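Galactokinase (PDB 6TEQ) binds 2-deoxy-2-fluoro-galactose in its sugar pocket and, as a GHMP-family kinase, probably phosphorylates galactose using ATP. Local coordinates at residues Gln220-Asp224 against Phe313-Phe317. Numbering follows the deposited sequence.
Sequences QQEFD and FVRAF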
loop_
_atom_site.group_PDB
_atom_site.type_symbol
_atom_site.label_atom_id
_atom_site.label_comp_id
_atom_site.label_asym_id
_atom_site.label_seq_id
_atom_site.Cartn_x
_atom_site.Cartn_y
_atom_site.Cartn_z
ATOM N N GLN A 220 1.737 -14.071 9.789
ATOM C CA GLN A 220 0.349 -13.583 9.875
ATOM C C GLN A 220 0.051 -13.303 11.350
ATOM O O GLN A 220 0.160 -14.238 12.187
ATOM C CB GLN A 220 -0.623 -14.597 9.312
ATOM C CG GLN A 220 -0.405 -14.887 7.841
ATOM C CD GLN A 220 -0.723 -13.789 6.881
ATOM O OE1 GLN A 220 -1.448 -12.896 7.249
ATOM N NE2 GLN A 220 -0.226 -13.905 5.640
ATOM N N GLN A 221 -0.257 -12.054 11.694
ATOM C CA GLN A 221 -0.490 -11.644 13.078
ATOM C C GLN A 221 -2.000 -11.444 13.240
ATOM O O GLN A 221 -2.649 -10.800 12.390
ATOM C CB GLN A 221 0.245 -10.343 13.362
ATOM C CG GLN A 221 1.739 -10.499 13.339
ATOM C CD GLN A 221 2.161 -11.380 14.483
ATOM O OE1 GLN A 221 1.628 -11.310 15.585
ATOM N NE2 GLN A 221 3.247 -12.125 14.264
ATOM N N GLU A 222 -2.547 -11.990 14.306
ATOM C CA GLU A 222 -3.976 -11.817 14.653
ATOM C C GLU A 222 -4.287 -10.323 14.601
ATOM O O GLU A 222 -3.513 -9.520 15.171
ATOM C CB GLU A 222 -4.259 -12.436 16.026
ATOM C CG GLU A 222 -4.155 -13.967 16.084
ATOM C CD GLU A 222 -5.407 -14.682 15.593
ATOM O OE1 GLU A 222 -6.243 -13.987 15.036
ATOM O OE2 GLU A 222 -5.554 -15.931 15.791
ATOM N N PHE A 223 -5.360 -9.938 13.916
ATOM C CA PHE A 223 -5.811 -8.544 13.897
ATOM C C PHE A 223 -7.331 -8.539 13.873
ATOM O O PHE A 223 -7.942 -8.164 12.866
ATOM C CB PHE A 223 -5.155 -7.737 12.771
ATOM C CG PHE A 223 -5.310 -6.266 13.017
ATOM C CD1 PHE A 223 -4.642 -5.632 14.033
ATOM C CD2 PHE A 223 -6.172 -5.512 12.215
ATOM C CE1 PHE A 223 -4.819 -4.266 14.232
ATOM C CE2 PHE A 223 -6.333 -4.166 12.417
ATOM C CZ PHE A 223 -5.703 -3.565 13.456
ATOM N N ASP A 224 -7.912 -9.020 14.948
ATOM C CA ASP A 224 -9.376 -9.178 15.025
ATOM C C ASP A 224 -9.889 -7.974 15.825
ATOM O O ASP A 224 -9.834 -8.002 17.049
ATOM C CB ASP A 224 -9.743 -10.495 15.671
ATOM C CG ASP A 224 -11.219 -10.676 15.867
ATOM O OD1 ASP A 224 -12.005 -9.753 15.485
ATOM O OD2 ASP A 224 -11.567 -11.793 16.295
ATOM N N PHE A 313 4.406 -3.037 18.474
ATOM C CA PHE A 313 2.996 -3.083 18.172
ATOM C C PHE A 313 2.526 -4.534 18.149
ATOM O O PHE A 313 1.421 -4.807 18.588
ATOM C CB PHE A 313 2.725 -2.337 16.858
ATOM C CG PHE A 313 1.262 -2.239 16.577
ATOM C CD1 PHE A 313 0.524 -1.131 16.933
ATOM C CD2 PHE A 313 0.624 -3.259 15.925
ATOM C CE1 PHE A 313 -0.826 -1.029 16.636
ATOM C CE2 PHE A 313 -0.734 -3.180 15.679
ATOM C CZ PHE A 313 -1.461 -2.076 16.044
ATOM N N VAL A 314 3.260 -5.408 17.432
ATOM C CA VAL A 314 2.879 -6.823 17.334
ATOM C C VAL A 314 2.715 -7.360 18.768
ATOM O O VAL A 314 1.759 -8.089 19.034
ATOM C CB VAL A 314 3.949 -7.551 16.494
ATOM C CG1 VAL A 314 3.880 -9.024 16.643
ATOM C CG2 VAL A 314 3.816 -7.126 15.014
ATOM N N ARG A 315 3.587 -6.998 19.669
ATOM C CA ARG A 315 3.511 -7.486 21.058
ATOM C C ARG A 315 2.292 -6.849 21.763
ATOM O O ARG A 315 1.479 -7.594 22.368
ATOM C CB ARG A 315 4.785 -7.133 21.804
ATOM C CG ARG A 315 4.692 -7.494 23.277
ATOM C CD ARG A 315 5.896 -7.010 23.999
ATOM N NE ARG A 315 7.036 -7.837 23.686
ATOM C CZ ARG A 315 8.242 -7.651 24.209
ATOM N NH1 ARG A 315 8.466 -6.671 25.098
ATOM N NH2 ARG A 315 9.196 -8.485 23.845
ATOM N N ALA A 316 2.102 -5.543 21.607
ATOM C CA ALA A 316 1.007 -4.829 22.311
ATOM C C ALA A 316 -0.329 -5.389 21.875
ATOM O O ALA A 316 -1.209 -5.648 22.679
ATOM C CB ALA A 316 1.055 -3.343 22.100
ATOM N N PHE A 317 -0.517 -5.530 20.558
ATOM C CA PHE A 317 -1.827 -5.984 20.081
ATOM C C PHE A 317 -2.082 -7.419 20.525
ATOM O O PHE A 317 -3.216 -7.756 20.898
ATOM C CB PHE A 317 -1.964 -5.781 18.566
ATOM C CG PHE A 317 -3.380 -5.630 18.136
ATOM C CD1 PHE A 317 -4.009 -4.400 18.236
ATOM C CD2 PHE A 317 -4.107 -6.730 17.711
ATOM C CE1 PHE A 317 -5.346 -4.277 17.883
ATOM C CE2 PHE A 317 -5.441 -6.624 17.406
ATOM C CZ PHE A 317 -6.065 -5.404 17.522
HETATM O O HOH W 1 0.314 -9.216 16.970
#
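Q221, near the end of strand 218-222, and F223, in the loop just after it, face V314 and F317 near the C-terminal end of helix 294-318. The backbones stay apart, with the CA atoms of F223 and F317 7.8 Å from each other. F317 reaches across there: with CG anti to its backbone N (chi1 -154°), it takes F223 CD1 over one face, 3.6 Å from F317 CE2. The two ring planes meet obliquely, at 36°. F223 CE1 also comes to the edge of the F313 ring, while Y228 meets F317 edge-to-face. At the more open end, the side chain of Q221, bent at chi2, crosses that of V314 at about a right angle, Q221 OE1 3.4 Å from V314 CG1. A water bridges the segments there, donating to Q221 OE1 and to V314 O, each at 2.8 Å, while Q221 NE2 hydrogen-bonds to S219 OG. An alanine in place of F317 would probably leave F223 without its closer aromatic neighbour and Y228 without its edge-to-face mate. The join is therefore mainly apolar: phenylalanines tie the helix to the loop following the strand that pairs with 202-207, F223 about 11 Å from galactose-binding R40 (side chains), beside the sugar site.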